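Local structure of putative secreted glycosylhydrolase (Parabacteroides distasonis ATCC 8503, 3IMM) at residues F55-T61 with D188-W192; I40-Y46 with T176-L182; W122-R126 with V136-G140. The protein probably acts as a secreted hydrolase of the 3-keto-disaccharide hydrolase family, with a function assigned only tentatively. One frame throughout, in Å; residues are numbered along the deposited sequence.

Contact 1. Residues F55-T61 with D188-W192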
loop_
_atom_site.group_PDB
_atom_site.type_symbol
_atom_site.label_atom_id
_atom_site.label_comp_id
_atom_site.label_asym_id
_atom_site.label_seq_id
_atom_site.Cartn_x
_atom_site.Cartn_y
_atom_site.Cartn_z
ATOM N N PHE A 55 10.816 -0.139 -2.465
ATOM C CA PHE A 55 10.599 1.276 -2.296
ATOM C C PHE A 55 11.712 1.912 -1.472
ATOM O O PHE A 55 12.372 1.233 -0.656
ATOM C CB PHE A 55 9.234 1.539 -1.676
ATOM C CG PHE A 55 9.106 1.089 -0.270
ATOM C CD1 PHE A 55 9.412 1.968 0.789
ATOM C CD2 PHE A 55 8.646 -0.190 0.029
ATOM C CE1 PHE A 55 9.266 1.561 2.108
ATOM C CE2 PHE A 55 8.522 -0.612 1.356
ATOM C CZ PHE A 55 8.836 0.252 2.390
ATOM N N LYS A 56 11.932 3.211 -1.711
ATOM C CA LYS A 56 12.894 4.034 -0.943
ATOM C C LYS A 56 12.160 5.242 -0.381
ATOM O O LYS A 56 11.406 5.907 -1.072
ATOM C CB LYS A 56 14.025 4.491 -1.872
ATOM C CG LYS A 56 15.103 5.414 -1.289
ATOM C CD LYS A 56 16.262 5.645 -2.315
ATOM C CE LYS A 56 15.832 6.555 -3.437
ATOM N NZ LYS A 56 16.939 6.947 -4.319
ATOM N N THR A 57 12.396 5.541 0.878
ATOM C CA THR A 57 11.755 6.682 1.498
ATOM C C THR A 57 12.639 7.906 1.517
ATOM O O THR A 57 13.852 7.838 1.306
ATOM C CB THR A 57 11.329 6.368 2.955
ATOM O OG1 THR A 57 12.496 6.241 3.762
ATOM C CG2 THR A 57 10.504 5.082 3.010
ATOM N N ASP A 58 11.955 9.022 1.726
ATOM C CA ASP A 58 12.495 10.291 2.140
ATOM C C ASP A 58 12.150 10.481 3.635
ATOM O O ASP A 58 11.300 9.758 4.205
ATOM C CB ASP A 58 11.719 11.357 1.374
ATOM C CG ASP A 58 12.556 12.476 0.864
ATOM O OD1 ASP A 58 13.766 12.522 1.167
ATOM O OD2 ASP A 58 11.987 13.291 0.092
ATOM N N VAL A 59 12.736 11.498 4.258
ATOM C CA VAL A 59 12.412 11.821 5.623
ATOM C C VAL A 59 10.928 12.176 5.624
ATOM O O VAL A 59 10.500 13.005 4.844
ATOM C CB VAL A 59 13.300 12.979 6.213
ATOM C CG1 VAL A 59 12.759 13.442 7.552
ATOM C CG2 VAL A 59 14.754 12.509 6.374
ATOM N N GLY A 60 10.152 11.457 6.425
ATOM C CA GLY A 60 8.741 11.763 6.652
ATOM C C GLY A 60 7.781 11.245 5.606
ATOM O O GLY A 60 6.609 11.617 5.619
ATOM N N THR A 61 8.271 10.395 4.694
ATOM C CA THR A 61 7.402 9.722 3.725
ATOM C C THR A 61 6.141 9.089 4.341
ATOM O O THR A 61 6.214 8.392 5.340
ATOM C CB THR A 61 8.198 8.645 2.972
ATOM O OG1 THR A 61 9.121 9.300 2.117
ATOM C CG2 THR A 61 7.299 7.747 2.132
ATOM N N ASP A 188 6.182 17.456 0.561
ATOM C CA ASP A 188 7.598 17.563 0.244
ATOM C C ASP A 188 8.387 16.266 0.329
ATOM O O ASP A 188 9.478 16.221 -0.177
ATOM C CB ASP A 188 8.268 18.592 1.165
ATOM C CG ASP A 188 7.987 20.031 0.750
ATOM O OD1 ASP A 188 7.592 20.298 -0.413
ATOM O OD2 ASP A 188 8.189 20.882 1.621
ATOM N N SER A 189 7.856 15.240 1.010
ATOM C CA SER A 189 8.551 13.950 1.124
ATOM C C SER A 189 8.286 13.124 -0.129
ATOM O O SER A 189 7.126 12.913 -0.522
ATOM C CB SER A 189 8.087 13.194 2.361
ATOM O OG SER A 189 8.369 13.946 3.526
ATOM N N LEU A 190 9.357 12.690 -0.781
ATOM C CA LEU A 190 9.211 11.866 -1.962
ATOM C C LEU A 190 9.174 10.394 -1.563
ATOM O O LEU A 190 9.433 10.019 -0.416
ATOM C CB LEU A 190 10.339 12.128 -2.945
ATOM C CG LEU A 190 10.687 13.591 -3.279
ATOM C CD1 LEU A 190 11.732 13.609 -4.435
ATOM C CD2 LEU A 190 9.463 14.395 -3.664
ATOM N N ILE A 191 8.791 9.580 -2.531
ATOM C CA ILE A 191 8.849 8.139 -2.441
ATOM C C ILE A 191 9.209 7.625 -3.843
ATOM O O ILE A 191 8.825 8.224 -4.840
ATOM C CB ILE A 191 7.514 7.540 -1.874
ATOM C CG1 ILE A 191 7.721 6.035 -1.614
ATOM C CG2 ILE A 191 6.377 7.800 -2.816
ATOM C CD1 ILE A 191 6.666 5.305 -0.737
ATOM N N TRP A 192 10.032 6.577 -3.909
ATOM C CA TRP A 192 10.458 5.958 -5.146
ATOM C C TRP A 192 10.119 4.486 -5.137
ATOM O O TRP A 192 10.333 3.805 -4.123
ATOM C CB TRP A 192 11.976 6.102 -5.295
ATOM C CG TRP A 192 12.468 7.533 -5.403
ATOM C CD1 TRP A 192 12.662 8.224 -6.544
ATOM C CD2 TRP A 192 12.840 8.419 -4.336
ATOM N NE1 TRP A 192 13.150 9.484 -6.278
ATOM C CE2 TRP A 192 13.267 9.626 -4.924
ATOM C CE3 TRP A 192 12.853 8.310 -2.942
ATOM C CZ2 TRP A 192 13.695 10.725 -4.171
ATOM C CZ3 TRP A 192 13.291 9.390 -2.199
ATOM C CH2 TRP A 192 13.703 10.587 -2.819
#
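Hydrogen bonds between the backbones pair Lys56 with Trp192: Lys56 N reaches Trp192 O at 3.0 Å, and Trp192 N returns the bond to Lys56 O. Beyond this pair side chains take over the pairing. Asp58 OD2 accepts Leu190 N through its anti lone pair in a nearly straight bond (2.8 Å, 177° at the hydrogen). Thr61 OG1 donates to Leu190 O at 2.7 Å and accepts Asp58 N, so one hydroxyl ties the turn to the facing chain. Ser189 OG donates to Val59 O in the carbonyl plane.

The aromatic contact lies on the sheet face that carries Lys56 and Trp192. With chi3 at 73°, the lysine chain bends over the indole face, bringing CE, offset toward the rim, 3.9 Å from the six-membered ring centroid and NZ 4.5 Å from it, a CH-pi and a cation-pi contact. Leu190 CB lies over the opposite face, toward the rim. Apolar packing is slighter, with Thr61 CG2 against Ile191 CD1 at 3.8 Å.

Asp58 to Thr61 form a type II beta turn, with Gly60 at positive phi. The contact joins strand 49-57 to strand 191-200, antiparallel neighbours in the larger sheet of a concanavalin-like beta sandwich.

Contact 2. Residues I40-Y46 with T176-L182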
loop_
_atom_site.group_PDB
_atom_site.type_symbol
_atom_site.label_atom_id
_atom_site.label_comp_id
_atom_site.label_asym_id
_atom_site.label_seq_id
_atom_site.Cartn_x
_atom_site.Cartn_y
_atom_site.Cartn_z
ATOM N N ILE A 40 -1.757 5.995 -9.475
ATOM C CA ILE A 40 -1.521 5.185 -10.690
ATOM C C ILE A 40 -2.184 3.827 -10.451
ATOM O O ILE A 40 -2.070 3.265 -9.350
ATOM C CB ILE A 40 0.016 5.017 -11.017
ATOM C CG1 ILE A 40 0.238 4.149 -12.267
ATOM C CG2 ILE A 40 0.849 4.470 -9.793
ATOM C CD1 ILE A 40 1.533 4.374 -12.942
ATOM N N TRP A 41 -2.904 3.312 -11.454
ATOM C CA TRP A 41 -3.674 2.101 -11.265
ATOM C C TRP A 41 -3.345 1.100 -12.314
ATOM O O TRP A 41 -2.956 1.457 -13.430
ATOM C CB TRP A 41 -5.187 2.363 -11.309
ATOM C CG TRP A 41 -5.652 3.382 -10.301
ATOM C CD1 TRP A 41 -5.913 4.688 -10.535
ATOM C CD2 TRP A 41 -5.888 3.163 -8.907
ATOM N NE1 TRP A 41 -6.285 5.312 -9.366
ATOM C CE2 TRP A 41 -6.280 4.395 -8.353
ATOM C CE3 TRP A 41 -5.846 2.035 -8.084
ATOM C CZ2 TRP A 41 -6.608 4.540 -7.005
ATOM C CZ3 TRP A 41 -6.153 2.171 -6.760
ATOM C CH2 TRP A 41 -6.522 3.427 -6.224
ATOM N N THR A 42 -3.547 -0.167 -11.956
ATOM C CA THR A 42 -3.581 -1.209 -12.942
ATOM C C THR A 42 -4.813 -1.000 -13.825
ATOM O O THR A 42 -5.812 -0.425 -13.388
ATOM C CB THR A 42 -3.595 -2.613 -12.286
ATOM O OG1 THR A 42 -4.692 -2.702 -11.387
ATOM C CG2 THR A 42 -2.294 -2.884 -11.531
ATOM N N LYS A 43 -4.728 -1.443 -15.080
ATOM C CA LYS A 43 -5.865 -1.391 -15.976
ATOM C C LYS A 43 -6.805 -2.580 -15.714
ATOM O O LYS A 43 -7.991 -2.541 -16.080
ATOM C CB LYS A 43 -5.401 -1.429 -17.439
ATOM C CG LYS A 43 -4.774 -0.151 -17.960
ATOM C CD LYS A 43 -4.490 -0.329 -19.473
ATOM C CE LYS A 43 -4.033 0.954 -20.102
ATOM N NZ LYS A 43 -3.518 0.650 -21.417
ATOM N N ASP A 44 -6.262 -3.614 -15.070
ATOM C CA ASP A 44 -6.967 -4.869 -14.788
ATOM C C ASP A 44 -7.143 -5.117 -13.278
ATOM O O ASP A 44 -6.423 -4.563 -12.463
ATOM C CB ASP A 44 -6.175 -6.049 -15.379
ATOM C CG ASP A 44 -5.973 -5.941 -16.868
ATOM O OD1 ASP A 44 -6.881 -5.442 -17.570
ATOM O OD2 ASP A 44 -4.895 -6.375 -17.334
ATOM N N GLU A 45 -8.105 -5.965 -12.929
ATOM C CA GLU A 45 -8.366 -6.335 -11.538
ATOM C C GLU A 45 -7.643 -7.618 -11.193
ATOM O O GLU A 45 -7.401 -8.467 -12.055
ATOM C CB GLU A 45 -9.861 -6.490 -11.279
ATOM C CG GLU A 45 -10.653 -5.201 -11.549
ATOM C CD GLU A 45 -12.107 -5.302 -11.166
ATOM O OE1 GLU A 45 -12.399 -5.653 -10.022
ATOM O OE2 GLU A 45 -12.969 -5.016 -12.007
ATOM N N TYR A 46 -7.254 -7.711 -9.929
ATOM C CA TYR A 46 -6.506 -8.830 -9.398
ATOM C C TYR A 46 -7.112 -9.336 -8.089
ATOM O O TYR A 46 -7.586 -8.559 -7.265
ATOM C CB TYR A 46 -5.088 -8.395 -9.107
ATOM C CG TYR A 46 -4.301 -8.131 -10.332
ATOM C CD1 TYR A 46 -3.614 -9.164 -10.964
ATOM C CD2 TYR A 46 -4.247 -6.857 -10.891
ATOM C CE1 TYR A 46 -2.891 -8.948 -12.095
ATOM C CE2 TYR A 46 -3.496 -6.626 -12.032
ATOM C CZ TYR A 46 -2.822 -7.672 -12.635
ATOM O OH TYR A 46 -2.090 -7.453 -13.806
ATOM N N THR A 176 -12.713 -8.765 -2.306
ATOM C CA THR A 176 -11.321 -9.150 -2.247
ATOM C C THR A 176 -10.756 -9.327 -3.672
ATOM O O THR A 176 -9.969 -10.232 -3.979
ATOM C CB THR A 176 -11.173 -10.371 -1.341
ATOM O OG1 THR A 176 -11.877 -11.500 -1.899
ATOM C CG2 THR A 176 -11.725 -10.032 0.045
ATOM N N LYS A 177 -11.212 -8.435 -4.532
ATOM C CA LYS A 177 -10.787 -8.330 -5.915
ATOM C C LYS A 177 -10.925 -6.859 -6.321
ATOM O O LYS A 177 -11.936 -6.218 -6.010
ATOM C CB LYS A 177 -11.683 -9.204 -6.820
ATOM C CG LYS A 177 -11.460 -8.933 -8.325
ATOM C CD LYS A 177 -12.113 -9.955 -9.264
ATOM C CE LYS A 177 -11.933 -9.502 -10.704
ATOM N NZ LYS A 177 -12.669 -10.340 -11.713
ATOM N N GLY A 178 -9.943 -6.345 -7.046
ATOM C CA GLY A 178 -10.049 -5.018 -7.655
ATOM C C GLY A 178 -8.718 -4.529 -8.183
ATOM O O GLY A 178 -7.751 -5.288 -8.305
ATOM N N PHE A 179 -8.661 -3.238 -8.465
ATOM C CA PHE A 179 -7.473 -2.651 -9.056
ATOM C C PHE A 179 -6.403 -2.494 -7.967
ATOM O O PHE A 179 -6.734 -2.443 -6.783
ATOM C CB PHE A 179 -7.794 -1.311 -9.707
ATOM C CG PHE A 179 -8.873 -1.395 -10.738
ATOM C CD1 PHE A 179 -8.577 -1.749 -12.029
ATOM C CD2 PHE A 179 -10.193 -1.142 -10.409
ATOM C CE1 PHE A 179 -9.563 -1.827 -12.968
ATOM C CE2 PHE A 179 -11.200 -1.211 -11.369
ATOM C CZ PHE A 179 -10.875 -1.561 -12.639
ATOM N N ILE A 180 -5.144 -2.448 -8.422
ATOM C CA ILE A 180 -4.003 -2.152 -7.608
ATOM C C ILE A 180 -3.479 -0.763 -7.992
ATOM O O ILE A 180 -3.446 -0.390 -9.171
ATOM C CB ILE A 180 -2.907 -3.266 -7.734
ATOM C CG1 ILE A 180 -3.466 -4.610 -7.276
ATOM C CG2 ILE A 180 -1.703 -2.918 -6.916
ATOM C CD1 ILE A 180 -2.557 -5.838 -7.505
ATOM N N GLY A 181 -3.141 0.034 -6.994
ATOM C CA GLY A 181 -2.548 1.329 -7.249
ATOM C C GLY A 181 -1.499 1.771 -6.245
ATOM O O GLY A 181 -1.341 1.190 -5.187
ATOM N N LEU A 182 -0.763 2.801 -6.641
ATOM C CA LEU A 182 0.158 3.522 -5.778
ATOM C C LEU A 182 -0.314 4.959 -5.694
ATOM O O LEU A 182 -0.883 5.510 -6.641
ATOM C CB LEU A 182 1.577 3.481 -6.334
ATOM C CG LEU A 182 2.196 2.110 -6.553
ATOM C CD1 LEU A 182 3.515 2.228 -7.325
ATOM C CD2 LEU A 182 2.373 1.401 -5.173
#
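Strands 40-42 and 179-182 run antiparallel, their axes 4.7 Å apart at closest approach and 156° between directions, while a second, single bridge joins Tyr46 to Gly178 after a register shift of two residues. Thr42 N to Ile180 O (2.8 Å) and Ile40 N to Leu182 O belong to the first ladder; Tyr46 N to Gly178 O belongs to the second.

Between the ladders the Thr42 hydroxyl substitutes for backbone. A chi1 of 56° sets OG1 between the backbone N and the carbonyl carbon, where it accepts Ile180 N at 3.0 Å (171° at the hydrogen) and donates to Asp44 O at 2.8 Å. One hydroxyl thus ties Asp44 of the loop and Ile180 of the facing strand to Thr42.

Phe179 lies against that loop. Glu45 CG sits over the centre of its ring, 3.8 Å from the centroid, a CH-pi contact, while Lys43 O approaches the ring edge. The Trp41 ring, which meets Trp75 edge-to-face, also packs on the Gly181 backbone, with CE3 3.5 Å from CA; a CB at Gly181 would collide with it. On the face opposite Trp41, Ile40 CG2 touches Leu182 CB; near the second bridge Ile180 CD1 meets Tyr46 CD2 at 3.9 Å. Ile180 and Leu182 also contact strand 191-200 of the other sheet, so this antiparallel pair forms part of one wall of the beta sandwich, with Ile180 and Leu182 turned to its interior.

Contact 3. Residues W122-R126 with V136-G140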
loop_
_atom_site.group_PDB
_atom_site.type_symbol
_atom_site.label_atom_id
_atom_site.label_comp_id
_atom_site.label_asym_id
_atom_site.label_seq_id
_atom_site.Cartn_x
_atom_site.Cartn_y
_atom_site.Cartn_z
ATOM N N TRP A 122 17.151 1.335 0.152
ATOM C CA TRP A 122 16.102 0.600 -0.548
ATOM C C TRP A 122 15.479 -0.448 0.340
ATOM O O TRP A 122 16.162 -1.135 1.098
ATOM C CB TRP A 122 16.577 0.003 -1.890
ATOM C CG TRP A 122 16.567 1.033 -2.970
ATOM C CD1 TRP A 122 17.605 1.821 -3.331
ATOM C CD2 TRP A 122 15.451 1.457 -3.768
ATOM N NE1 TRP A 122 17.227 2.689 -4.306
ATOM C CE2 TRP A 122 15.914 2.480 -4.613
ATOM C CE3 TRP A 122 14.121 1.061 -3.869
ATOM C CZ2 TRP A 122 15.085 3.121 -5.540
ATOM C CZ3 TRP A 122 13.282 1.722 -4.762
ATOM C CH2 TRP A 122 13.769 2.729 -5.597
ATOM N N ASN A 123 14.161 -0.523 0.255
ATOM C CA ASN A 123 13.366 -1.531 0.955
ATOM C C ASN A 123 12.714 -2.497 -0.016
ATOM O O ASN A 123 12.577 -2.219 -1.214
ATOM C CB ASN A 123 12.233 -0.882 1.760
ATOM C CG ASN A 123 12.733 0.096 2.766
ATOM O OD1 ASN A 123 12.997 -0.249 3.917
ATOM N ND2 ASN A 123 12.911 1.324 2.331
ATOM N N HIS A 124 12.297 -3.640 0.522
ATOM C CA HIS A 124 11.521 -4.595 -0.257
ATOM C C HIS A 124 10.287 -4.998 0.545
ATOM O O HIS A 124 10.352 -5.154 1.764
ATOM C CB HIS A 124 12.359 -5.826 -0.661
ATOM C CG HIS A 124 11.578 -6.812 -1.444
ATOM N ND1 HIS A 124 10.974 -7.906 -0.862
ATOM C CD2 HIS A 124 11.192 -6.810 -2.737
ATOM C CE1 HIS A 124 10.305 -8.568 -1.787
ATOM N NE2 HIS A 124 10.429 -7.933 -2.933
HETATM N N MSE A 125 9.154 -5.098 -0.149
HETATM C CA MSE A 125 7.895 -5.478 0.462
HETATM C C MSE A 125 7.185 -6.465 -0.461
HETATM O O MSE A 125 7.131 -6.274 -1.669
HETATM C CB MSE A 125 7.013 -4.252 0.713
HETATM C CG MSE A 125 5.605 -4.580 1.149
HETATM SE SE MSE A 125 4.551 -2.946 1.430
HETATM C CE MSE A 125 5.312 -2.551 3.098
ATOM N N ARG A 126 6.681 -7.523 0.143
ATOM C CA ARG A 126 5.796 -8.501 -0.503
ATOM C C ARG A 126 4.417 -8.488 0.194
ATOM O O ARG A 126 4.323 -8.544 1.434
ATOM C CB ARG A 126 6.406 -9.896 -0.437
ATOM C CG ARG A 126 5.468 -10.987 -0.967
ATOM C CD ARG A 126 6.197 -12.259 -1.171
ATOM N NE ARG A 126 7.207 -12.135 -2.228
ATOM C CZ ARG A 126 8.128 -13.062 -2.512
ATOM N NH1 ARG A 126 8.153 -14.229 -1.890
ATOM N NH2 ARG A 126 9.020 -12.819 -3.447
ATOM N N VAL A 136 1.770 -8.918 5.032
ATOM C CA VAL A 136 2.799 -8.000 4.580
ATOM C C VAL A 136 4.147 -8.488 5.105
ATOM O O VAL A 136 4.354 -8.673 6.306
ATOM C CB VAL A 136 2.526 -6.558 4.992
ATOM C CG1 VAL A 136 3.586 -5.645 4.457
ATOM C CG2 VAL A 136 1.133 -6.114 4.532
ATOM N N ILE A 137 5.084 -8.643 4.178
ATOM C CA ILE A 137 6.410 -9.021 4.505
ATOM C C ILE A 137 7.272 -7.840 4.109
ATOM O O ILE A 137 7.289 -7.474 2.944
ATOM C CB ILE A 137 6.812 -10.294 3.742
ATOM C CG1 ILE A 137 5.797 -11.423 4.023
ATOM C CG2 ILE A 137 8.253 -10.702 4.146
ATOM C CD1 ILE A 137 5.503 -12.283 2.891
ATOM N N LEU A 138 7.988 -7.257 5.065
ATOM C CA LEU A 138 8.795 -6.037 4.826
ATOM C C LEU A 138 10.260 -6.361 5.171
ATOM O O LEU A 138 10.537 -6.816 6.259
ATOM C CB LEU A 138 8.255 -4.895 5.685
ATOM C CG LEU A 138 8.987 -3.553 5.672
ATOM C CD1 LEU A 138 9.074 -3.024 4.240
ATOM C CD2 LEU A 138 8.305 -2.548 6.586
ATOM N N ASN A 139 11.177 -6.188 4.217
ATOM C CA ASN A 139 12.574 -6.494 4.430
ATOM C C ASN A 139 12.801 -7.897 5.028
ATOM O O ASN A 139 13.640 -8.102 5.899
ATOM C CB ASN A 139 13.231 -5.362 5.250
ATOM C CG ASN A 139 13.191 -4.052 4.508
ATOM O OD1 ASN A 139 13.262 -4.046 3.259
ATOM N ND2 ASN A 139 12.977 -2.952 5.219
ATOM N N GLY A 140 12.020 -8.851 4.534
ATOM C CA GLY A 140 12.112 -10.220 4.948
ATOM C C GLY A 140 11.449 -10.540 6.272
ATOM O O GLY A 140 11.567 -11.640 6.736
HETATM O O HOH W 1 10.180 -8.616 2.143
#
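Asn139 ND2 is held by two carbonyl oxygens: Asn123 OD1, 3.0 Å from ND2, and Val115 O of a neighbouring loop. The bond to Asn123 is nearly straight, 169° at the hydrogen, and lies on a lone pair of OD1. The two amide planes are nearly coplanar, which suits an in-plane bond. At its other end the same amide offers OD1 to His124 N at 2.9 Å, while the backbone Asn139 N donates to His124 O at 2.8 Å (178°). With chi1 at -63° the carboxamide stands beside its own backbone N, where OD1 can stand in for the main-chain acceptor of a regular strand pair.

With the carboxamide cut back to an alanine here, His124 N, Asn123 OD1 and Val115 O would each probably lose a partner, and the bend would be held to the strand by the backbone bond from Asn139 N to His124 O. Asn123 OD1 also accepts Lys117 N, and its ND2 binds Phe55 O, so both ends of the Asn123 amide are engaged. Water 1 connects His124 ND1 with Gly140 N and adds a weak bond to Ile137 O.

Farther along, Arg126 and Ile137 form a regular hydrogen-bonded pair, with Ile137 N 2.8 Å from Arg126 O. Their side chains lie side by side; Ile137 CD1 packs 4.1 Å from Arg126 CG, and the guanidinium continues to a salt bridge with Asp52. On the face carrying Met125 and Leu138, the selenomethionine methyl CE rests 3.8 Å from Val136 CG1 and also touches Leu138 CD1. Met125 and Val136 both reach Ile82 of the facing sheet. Strands 122-130 and 133-138 thus make an antiparallel beta hairpin, with Asn139 at the bend into strand 141-147, in the larger sheet of the sandwich.

Overall arrangement
Contacts 1 and 3 belong to the same sheet: strand 49-57 neighbours strand 122-130, and Phe55 meets Asn123 across them. Contact 2 lies in the other sheet, on the opposite side of the chain's centre from contact 1, about 22 Å from it between centres. All three are partly buried. Half of the touching residues in contacts 2 and 3 are buried, against a quarter in contact 1, where side-chain oxygens continue the pairing past a strand pair that carries a lysine-indole contact. Contact 2 combines apolar inward-facing residues with an exposed loop. Contact 3, in a hairpin nested within the long connections closed by the others, pairs an asparagine amide network with apolar packing toward the facing sheet.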